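Long-range contacts in eEF1A lysine and N-terminal methyltransferase (Homo sapiens, PDB 5WCJ), which methylates the elongation factor eEF1A at its N-terminal glycine through the C-terminal domain present here, and dimethylates a lysine of it through a separate N-terminal domain: residues His22-Ile27 against Ile121-Val125; Ala45-Leu51 against Cys68-Glu73; Gly133-Pro137 against Leu162-Cys166. One frame throughout, in Å; residues are numbered along the deposited sequence. Where two conformers were deposited one is given.

Contact 1: His22-Ile27 against Ile121-Val125. With SAH (S-adenosyl-L-homocysteine), chain F.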
loop_
_atom_site.group_PDB
_atom_site.type_symbol
_atom_site.label_atom_id
_atom_site.label_comp_id
_atom_site.label_asym_id
_atom_site.label_seq_id
_atom_site.Cartn_x
_atom_site.Cartn_y
_atom_site.Cartn_z
ATOM N N HIS A 22 5.620 -8.282 7.890
ATOM C CA HIS A 22 5.386 -7.931 6.485
ATOM C C HIS A 22 4.818 -6.520 6.368
ATOM O O HIS A 22 5.134 -5.816 5.411
ATOM C CB HIS A 22 4.632 -9.004 5.695
ATOM C CG HIS A 22 3.138 -8.944 5.797
ATOM N ND1 HIS A 22 2.429 -9.665 6.734
ATOM C CD2 HIS A 22 2.217 -8.325 5.022
ATOM C CE1 HIS A 22 1.136 -9.447 6.564
ATOM N NE2 HIS A 22 0.978 -8.642 5.528
ATOM N N HIS A 23 4.056 -6.074 7.365
ATOM C CA HIS A 23 3.605 -4.665 7.366
ATOM C C HIS A 23 4.729 -3.664 7.493
ATOM O O HIS A 23 4.755 -2.670 6.758
ATOM C CB HIS A 23 2.514 -4.428 8.408
ATOM C CG HIS A 23 1.195 -5.006 8.019
ATOM N ND1 HIS A 23 0.192 -5.243 8.931
ATOM C CD2 HIS A 23 0.711 -5.398 6.811
ATOM C CE1 HIS A 23 -0.858 -5.748 8.303
ATOM N NE2 HIS A 23 -0.567 -5.863 7.017
ATOM N N LYS A 24 5.670 -3.911 8.408
ATOM C CA LYS A 24 6.870 -3.065 8.516
ATOM C C LYS A 24 7.632 -2.962 7.197
ATOM O O LYS A 24 8.066 -1.881 6.801
ATOM C CB LYS A 24 7.816 -3.615 9.583
ATOM C CG LYS A 24 7.295 -3.518 11.007
ATOM C CD LYS A 24 8.234 -4.256 11.949
ATOM C CE LYS A 24 7.842 -4.066 13.405
ATOM N NZ LYS A 24 8.286 -5.228 14.228
ATOM N N ALA A 25 7.787 -4.087 6.514
ATOM C CA ALA A 25 8.416 -4.102 5.179
ATOM C C ALA A 25 7.646 -3.307 4.120
ATOM O O ALA A 25 8.260 -2.622 3.296
ATOM C CB ALA A 25 8.603 -5.533 4.720
ATOM N N MET A 26 6.305 -3.380 4.137
ATOM C CA MET A 26 5.507 -2.600 3.167
ATOM C C MET A 26 5.642 -1.088 3.406
ATOM O O MET A 26 5.877 -0.337 2.470
ATOM C CB MET A 26 4.042 -3.027 3.159
ATOM C CG MET A 26 3.861 -4.456 2.666
ATOM S SD MET A 26 2.186 -5.045 2.879
ATOM C CE MET A 26 1.443 -4.358 1.425
ATOM N N ILE A 27 5.550 -0.684 4.667
ATOM C CA ILE A 27 5.719 0.714 5.077
ATOM C C ILE A 27 7.112 1.221 4.663
ATOM O O ILE A 27 7.256 2.351 4.201
ATOM C CB ILE A 27 5.452 0.868 6.603
ATOM C CG1 ILE A 27 3.963 0.639 6.912
ATOM C CG2 ILE A 27 5.854 2.251 7.081
ATOM C CD1 ILE A 27 3.679 0.190 8.333
ATOM N N ILE A 121 0.288 2.709 -3.897
ATOM C CA ILE A 121 -0.765 1.717 -3.928
ATOM C C ILE A 121 -0.224 0.451 -3.272
ATOM O O ILE A 121 0.803 -0.076 -3.695
ATOM C CB ILE A 121 -1.259 1.435 -5.368
ATOM C CG1 ILE A 121 -1.854 2.702 -6.009
ATOM C CG2 ILE A 121 -2.260 0.301 -5.384
ATOM C CD1 ILE A 121 -2.174 2.526 -7.482
ATOM N N MET A 122 -0.923 -0.028 -2.247
ATOM C CA MET A 122 -0.527 -1.232 -1.518
ATOM C C MET A 122 -1.551 -2.321 -1.720
ATOM O O MET A 122 -2.755 -2.092 -1.486
ATOM C CB MET A 122 -0.369 -0.937 -0.021
ATOM C CG MET A 122 0.803 -0.052 0.329
ATOM S SD MET A 122 0.911 0.149 2.136
ATOM C CE MET A 122 2.419 1.097 2.263
ATOM N N PHE A 123 -1.076 -3.518 -2.094
ATOM C CA PHE A 123 -1.922 -4.722 -2.115
ATOM C C PHE A 123 -1.528 -5.610 -0.963
ATOM O O PHE A 123 -0.407 -6.140 -0.944
ATOM C CB PHE A 123 -1.748 -5.499 -3.424
ATOM C CG PHE A 123 -2.420 -4.888 -4.637
ATOM C CD1 PHE A 123 -3.093 -3.670 -4.596
ATOM C CD2 PHE A 123 -2.348 -5.557 -5.863
ATOM C CE1 PHE A 123 -3.685 -3.145 -5.715
ATOM C CE2 PHE A 123 -2.956 -5.021 -6.983
ATOM C CZ PHE A 123 -3.588 -3.810 -6.913
ATOM N N ASP A 124 -2.457 -5.770 -0.015
ATOM C CA ASP A 124 -2.322 -6.658 1.134
ATOM C C ASP A 124 -3.535 -7.560 1.121
ATOM O O ASP A 124 -4.299 -7.630 2.088
ATOM C CB ASP A 124 -2.257 -5.806 2.422
ATOM C CG ASP A 124 -1.788 -6.566 3.649
ATOM O OD1 ASP A 124 -1.131 -7.611 3.503
ATOM O OD2 ASP A 124 -2.087 -6.077 4.793
ATOM N N VAL A 125 -3.753 -8.200 -0.019
ATOM C CA VAL A 125 -4.993 -8.925 -0.265
ATOM C C VAL A 125 -4.735 -10.428 -0.227
ATOM O O VAL A 125 -3.765 -10.909 -0.811
ATOM C CB VAL A 125 -5.712 -8.414 -1.527
ATOM C CG1 VAL A 125 -4.788 -8.268 -2.704
ATOM C CG2 VAL A 125 -6.905 -9.285 -1.881
HETATM C CG SAH F . -4.407 -8.799 5.380
HETATM S SD SAH F . -5.876 -9.863 5.424
HETATM C "C5'" SAH F . -6.400 -9.928 3.691
HETATM C "C4'" SAH F . -7.553 -8.963 3.500
HETATM O "O4'" SAH F . -7.886 -8.916 2.090
HETATM C "C3'" SAH F . -8.837 -9.391 4.236
HETATM O "O3'" SAH F . -9.387 -8.280 4.934
HETATM C "C2'" SAH F . -9.755 -9.836 3.091
HETATM O "O2'" SAH F . -11.152 -9.662 3.302
HETATM C "C1'" SAH F . -9.292 -8.873 2.007
HETATM N N9 SAH F . -9.663 -9.242 0.644
HETATM C C8 SAH F . -9.674 -10.500 0.096
HETATM N N7 SAH F . -9.976 -10.523 -1.180
HETATM C C5 SAH F . -10.176 -9.190 -1.494
HETATM C C6 SAH F . -10.503 -8.537 -2.694
HETATM N N6 SAH F . -10.686 -9.182 -3.875
HETATM N N1 SAH F . -10.641 -7.196 -2.660
HETATM C C2 SAH F . -10.469 -6.551 -1.495
HETATM N N3 SAH F . -10.138 -7.058 -0.302
HETATM C C4 SAH F . -9.999 -8.390 -0.372
#
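Two consecutive histidines of one helix share a single buried carboxylate: H22 NE2 donates to D124 OD1 at 3.1 Å and H23 NE2 to D124 OD2 at 2.7 Å, each oxygen meeting an imidazole edge near the ring plane. H22 in the p rotamer and H23 in m bring their NE2 atoms together, although neither CA-to-CB bond points at the strand. The D124 side chain spans the gap from the other side, just where strand 118-123 ends. Further along the helix the contact turns apolar. M26 lies one turn after H22, its N bonded to H22 O at 3.0 Å, and sends its methyl group onto the strand's end, with M26 CE 3.5 Å from F123 O and 4.1 Å from M122 CB. M122 answers with its own methyl, M122 CE lying 3.7 Å from M26 O. The axes of helix 22-27 and strand 121-123 run nearly antiparallel, at 159°, and come no closer than 10.6 Å, so these long side chains fill the space between. N163 of the neighbouring strand also bonds D124 OD1. On the cofactor side, D124 O is 3.5 Å from SAH CG and V125 CG2 3.3 Å from SAH C5. An N-terminal helix packed on the central sheet, with an acidic residue at the C-terminal end of the fourth strand beside the cofactor, is characteristic of the Rossmann-like class I methyltransferase fold.

Contact 2: Ala45-Leu51 against Cys68-Glu73. With SAH (S-adenosyl-L-homocysteine), chain F.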
loop_
_atom_site.group_PDB
_atom_site.type_symbol
_atom_site.label_atom_id
_atom_site.label_comp_id
_atom_site.label_asym_id
_atom_site.label_seq_id
_atom_site.Cartn_x
_atom_site.Cartn_y
_atom_site.Cartn_z
ATOM N N ALA A 45 -1.040 10.567 -0.920
ATOM C CA ALA A 45 -2.264 9.849 -1.250
ATOM C C ALA A 45 -1.955 8.343 -1.378
ATOM O O ALA A 45 -1.108 7.951 -2.197
ATOM C CB ALA A 45 -2.835 10.390 -2.539
ATOM N N LEU A 46 -2.644 7.522 -0.593
ATOM C CA LEU A 46 -2.384 6.090 -0.545
ATOM C C LEU A 46 -3.667 5.282 -0.695
ATOM O O LEU A 46 -4.655 5.523 0.011
ATOM C CB LEU A 46 -1.680 5.721 0.770
ATOM C CG LEU A 46 -1.807 4.263 1.228
ATOM C CD1 LEU A 46 -0.805 3.399 0.496
ATOM C CD2 LEU A 46 -1.591 4.115 2.730
ATOM N N LEU A 47 -3.629 4.293 -1.596
ATOM C CA LEU A 47 -4.715 3.353 -1.785
ATOM C C LEU A 47 -4.227 2.033 -1.189
ATOM O O LEU A 47 -3.132 1.567 -1.524
ATOM C CB LEU A 47 -4.990 3.158 -3.283
ATOM C CG LEU A 47 -6.002 2.068 -3.659
ATOM C CD1 LEU A 47 -7.389 2.389 -3.119
ATOM C CD2 LEU A 47 -6.048 1.956 -5.162
ATOM N N VAL A 48 -5.017 1.442 -0.320
ATOM C CA VAL A 48 -4.675 0.155 0.280
ATOM C C VAL A 48 -5.795 -0.829 0.007
ATOM O O VAL A 48 -6.939 -0.556 0.341
ATOM C CB VAL A 48 -4.436 0.252 1.814
ATOM C CG1 VAL A 48 -4.000 -1.114 2.354
ATOM C CG2 VAL A 48 -3.439 1.325 2.133
ATOM N N VAL A 49 -5.469 -1.969 -0.600
ATOM C CA VAL A 49 -6.454 -3.010 -0.855
ATOM C C VAL A 49 -6.189 -4.129 0.105
ATOM O O VAL A 49 -5.077 -4.695 0.112
ATOM C CB VAL A 49 -6.368 -3.547 -2.291
ATOM C CG1 VAL A 49 -7.484 -4.545 -2.526
ATOM C CG2 VAL A 49 -6.411 -2.382 -3.270
ATOM N N GLY A 50 -7.213 -4.438 0.901
ATOM C CA GLY A 50 -7.162 -5.456 1.913
ATOM C C GLY A 50 -6.985 -4.801 3.273
ATOM O O GLY A 50 -5.939 -4.224 3.532
ATOM N N LEU A 51 -8.011 -4.871 4.126
ATOM C CA LEU A 51 -7.965 -4.205 5.469
ATOM C C LEU A 51 -7.295 -5.036 6.540
ATOM O O LEU A 51 -6.585 -4.482 7.399
ATOM C CB LEU A 51 -9.373 -3.840 5.938
ATOM C CG LEU A 51 -9.505 -3.000 7.211
ATOM C CD1 LEU A 51 -8.952 -1.606 6.975
ATOM C CD2 LEU A 51 -10.976 -2.949 7.630
ATOM N N CYS A 68 -3.582 10.704 3.221
ATOM C CA CYS A 68 -4.983 10.558 2.866
ATOM C C CYS A 68 -5.120 9.162 2.291
ATOM O O CYS A 68 -4.535 8.878 1.283
ATOM C CB CYS A 68 -5.389 11.574 1.807
ATOM S SG CYS A 68 -7.167 11.530 1.492
ATOM N N ILE A 69 -5.848 8.311 2.987
ATOM C CA ILE A 69 -5.919 6.885 2.652
ATOM C C ILE A 69 -7.308 6.515 2.170
ATOM O O ILE A 69 -8.299 6.805 2.834
ATOM C CB ILE A 69 -5.565 6.049 3.875
ATOM C CG1 ILE A 69 -4.123 6.364 4.329
ATOM C CG2 ILE A 69 -5.791 4.561 3.609
ATOM C CD1 ILE A 69 -3.750 5.776 5.681
ATOM N N ASP A 70 -7.362 5.808 1.041
ATOM C CA ASP A 70 -8.547 5.070 0.604
ATOM C C ASP A 70 -8.232 3.582 0.792
ATOM O O ASP A 70 -7.242 3.098 0.256
ATOM C CB ASP A 70 -8.826 5.361 -0.854
ATOM C CG ASP A 70 -9.430 6.746 -1.075
ATOM O OD1 ASP A 70 -10.490 7.024 -0.480
ATOM O OD2 ASP A 70 -8.889 7.527 -1.889
ATOM N N ALA A 71 -9.025 2.906 1.604
ATOM C CA ALA A 71 -8.862 1.484 1.876
ATOM C C ALA A 71 -10.031 0.746 1.237
ATOM O O ALA A 71 -11.183 1.164 1.377
ATOM C CB ALA A 71 -8.814 1.227 3.362
ATOM N N VAL A 72 -9.735 -0.316 0.505
ATOM C CA VAL A 72 -10.771 -1.112 -0.142
ATOM C C VAL A 72 -10.780 -2.510 0.469
ATOM O O VAL A 72 -9.751 -3.144 0.580
ATOM C CB VAL A 72 -10.541 -1.165 -1.659
ATOM C CG1 VAL A 72 -11.658 -1.940 -2.338
ATOM C CG2 VAL A 72 -10.423 0.243 -2.204
ATOM N N GLU A 73 -11.938 -2.972 0.917
ATOM C CA GLU A 73 -12.054 -4.220 1.631
ATOM C C GLU A 73 -13.304 -4.950 1.130
ATOM O O GLU A 73 -14.377 -4.361 1.091
ATOM C CB GLU A 73 -12.167 -3.950 3.146
ATOM C CG GLU A 73 -12.552 -5.138 4.013
ATOM C CD GLU A 73 -11.677 -6.355 3.793
ATOM O OE1 GLU A 73 -10.417 -6.208 3.775
ATOM O OE2 GLU A 73 -12.225 -7.485 3.660
HETATM C CG SAH F . -4.407 -8.799 5.380
HETATM S SD SAH F . -5.876 -9.863 5.424
HETATM C "C5'" SAH F . -6.400 -9.928 3.691
HETATM C "C4'" SAH F . -7.553 -8.963 3.500
HETATM O "O4'" SAH F . -7.886 -8.916 2.090
HETATM C "C3'" SAH F . -8.837 -9.391 4.236
HETATM O "O3'" SAH F . -9.387 -8.280 4.934
HETATM C "C2'" SAH F . -9.755 -9.836 3.091
HETATM O "O2'" SAH F . -11.152 -9.662 3.302
HETATM C "C1'" SAH F . -9.292 -8.873 2.007
HETATM N N9 SAH F . -9.663 -9.242 0.644
HETATM C C8 SAH F . -9.674 -10.500 0.096
HETATM N N7 SAH F . -9.976 -10.523 -1.180
HETATM C C5 SAH F . -10.176 -9.190 -1.494
HETATM C C6 SAH F . -10.503 -8.537 -2.694
HETATM N N6 SAH F . -10.686 -9.182 -3.875
HETATM N N1 SAH F . -10.641 -7.196 -2.660
HETATM C C2 SAH F . -10.469 -6.551 -1.495
HETATM N N3 SAH F . -10.138 -7.058 -0.302
HETATM C C4 SAH F . -9.999 -8.390 -0.372
#
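Strands 45-49 and 68-73 run parallel, their axes 4.7 Å apart and inclined by 15°, paired in register from A45-C68 to V49-V72. The ladder climbs by alternate residues: L46 N to C68 O (3.0 Å), D70 N to L46 O (2.9 Å), V48 N to D70 O (2.8 Å), V72 N to V48 O (2.8 Å) and G50 N to V72 O (2.9 Å). On one face L46 CD2 meets I69 CG1 at 3.7 Å; on the other L47 CD1 meets V72 CG2 at 3.8 Å. Past the strand end, G50 has backbone angles (102°/112°) that call for glycine, and a CB would also crowd SAH O4'. The chain turns there so that L51 N reaches E73 OE1 (2.8 Å). E73 holds the ribose with both oxygens: SAH O3' donates to E73 OE1 (2.6 Å) and SAH O2' to E73 OE2 (2.5 Å, very short). Glycine after the first strand and an acid ending the second form the usual cofactor site of class I methyltransferases. The pair belongs to a beta-alpha-beta unit whose helix 55-63 packs on L46, I69 and L51, while strand 118-123 flanks 44-49 and strand 94-98 flanks 67-73.

Contact 3: Gly133-Pro137 against Leu162-Cys166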
loop_
_atom_site.group_PDB
_atom_site.type_symbol
_atom_site.label_atom_id
_atom_site.label_comp_id
_atom_site.label_asym_id
_atom_site.label_seq_id
_atom_site.Cartn_x
_atom_site.Cartn_y
_atom_site.Cartn_z
ATOM N N GLY A 133 -4.411 -20.894 -7.870
ATOM C CA GLY A 133 -2.979 -21.187 -7.882
ATOM C C GLY A 133 -2.146 -20.292 -6.967
ATOM O O GLY A 133 -0.943 -20.520 -6.797
ATOM N N MET A 134 -2.799 -19.255 -6.447
ATOM C CA MET A 134 -2.241 -18.369 -5.438
ATOM C C MET A 134 -3.415 -17.596 -4.862
ATOM O O MET A 134 -4.424 -17.373 -5.536
ATOM C CB MET A 134 -1.186 -17.419 -6.034
ATOM C CG MET A 134 -1.734 -16.509 -7.116
ATOM S SD MET A 134 -0.483 -15.685 -8.093
ATOM C CE MET A 134 0.029 -14.420 -6.938
ATOM N N SER A 135 -3.321 -17.251 -3.584
ATOM C CA SER A 135 -4.392 -16.497 -2.927
ATOM C C SER A 135 -3.950 -15.127 -2.379
ATOM O O SER A 135 -4.807 -14.330 -1.994
ATOM C CB SER A 135 -5.002 -17.333 -1.789
ATOM O OG SER A 135 -3.997 -17.706 -0.881
ATOM N N CYS A 136 -2.631 -14.879 -2.354
ATOM C CA CYS A 136 -2.055 -13.647 -1.811
ATOM C C CYS A 136 -1.088 -13.017 -2.818
ATOM O O CYS A 136 0.101 -13.344 -2.839
ATOM C CB CYS A 136 -1.362 -13.968 -0.498
ATOM S SG CYS A 136 -0.748 -12.499 0.354
ATOM N N PRO A 137 -1.557 -12.146 -3.703
ATOM C CA PRO A 137 -2.970 -11.842 -3.943
ATOM C C PRO A 137 -3.598 -12.888 -4.865
ATOM O O PRO A 137 -2.874 -13.672 -5.487
ATOM C CB PRO A 137 -2.884 -10.528 -4.698
ATOM C CG PRO A 137 -1.644 -10.669 -5.512
ATOM C CD PRO A 137 -0.685 -11.479 -4.689
ATOM N N LEU A 162 3.393 -4.707 -3.131
ATOM C CA LEU A 162 2.602 -5.926 -3.159
ATOM C C LEU A 162 3.124 -6.940 -2.135
ATOM O O LEU A 162 4.316 -7.214 -2.132
ATOM C CB LEU A 162 2.756 -6.529 -4.562
ATOM C CG LEU A 162 2.145 -7.882 -4.875
ATOM C CD1 LEU A 162 0.630 -7.747 -4.869
ATOM C CD2 LEU A 162 2.647 -8.388 -6.208
ATOM N N ASN A 163 2.228 -7.500 -1.334
ATOM C CA ASN A 163 2.522 -8.622 -0.458
ATOM C C ASN A 163 2.233 -9.863 -1.297
ATOM O O ASN A 163 1.084 -10.069 -1.692
ATOM C CB ASN A 163 1.633 -8.564 0.773
ATOM C CG ASN A 163 1.790 -9.768 1.696
ATOM O OD1 ASN A 163 2.812 -10.430 1.696
ATOM N ND2 ASN A 163 0.754 -10.037 2.511
ATOM N N LEU A 164 3.261 -10.685 -1.559
ATOM C CA LEU A 164 3.147 -11.899 -2.415
ATOM C C LEU A 164 3.489 -13.179 -1.652
ATOM O O LEU A 164 4.544 -13.268 -1.009
ATOM C CB LEU A 164 4.082 -11.777 -3.603
ATOM C CG LEU A 164 4.196 -12.931 -4.622
ATOM C CD1 LEU A 164 2.920 -12.986 -5.445
ATOM C CD2 LEU A 164 5.384 -12.691 -5.527
ATOM N N VAL A 165 2.586 -14.148 -1.709
ATOM C CA VAL A 165 2.881 -15.521 -1.278
ATOM C C VAL A 165 2.625 -16.391 -2.488
ATOM O O VAL A 165 1.490 -16.492 -2.932
ATOM C CB VAL A 165 2.006 -15.981 -0.129
ATOM C CG1 VAL A 165 2.267 -17.472 0.166
ATOM C CG2 VAL A 165 2.258 -15.124 1.122
ATOM N N CYS A 166 3.666 -16.999 -3.038
ATOM C CA CYS A 166 3.484 -17.896 -4.155
ATOM C C CYS A 166 4.485 -19.043 -4.031
ATOM O O CYS A 166 5.665 -18.861 -4.331
ATOM C CB CYS A 166 3.643 -17.123 -5.445
ATOM S SG CYS A 166 3.119 -18.023 -6.918
HETATM O O HOH W 1 -0.955 -17.401 -2.208
#
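The loop between strand 118-123 and helix 144-152 here lies along the C-terminal end of strand 158-164 in the Rossmann-like sheet and the residues just beyond it. After G133 the first residue to engage is M134, which points toward the strand's extension: M134 CE packs on L164 CD1 at 3.6 Å, and M134 CB lies 4.4 Å from C166 SG. Helix 169-182 closes over the same methionine through L171 and V175. S135 is joined through a water, which accepts from S135 N at 2.7 Å and donates to V165 O at 2.7 Å. C136 makes the direct backbone link, C136 O accepting from V165 N at 2.8 Å with a nearly straight N-H...O angle of 172°; the same oxygen receives a CA-H...O contact from L164 CA at 3.4 Å. Its side chain faces the partner segment, with C136 CB 3.9 Å from V165 CB. N163, whose amide bonds N196 and D124, comes within 3.6 Å of the thiol, measured from N163 ND2 to C136 SG. A cis peptide bond then leads into P137, whose ring rests on the leucines of the strand: P137 CD is 4.0 Å from L164 CD1, and P137 CG lies 3.8 Å from L162 CD1.

Overall arrangement
All three contacts involve one sheet, in which strand 118-123 of contact 1 lies between strand 44-49 of contact 2 and strand 158-164 of contact 3. Toward contact 2, centres about 11 Å apart, M122 N lies 2.8 Å from L47 O and D124 N 2.8 Å from V49 O, both probable hydrogen bonds. Toward contact 3, whose centre is about 12 Å from that of contact 1, F123 O is 3.0 Å from N163 N, and V125 CG1 packs on P137 CB at 3.6 Å. Contacts 2 and 3 do not touch; their nearest atoms are about 8 Å apart. SAH is gripped at its ribose by contact 2 and touched at CG and the adenine by contact 1, while the side chain of N163 in contact 3 remains about 6 Å from it.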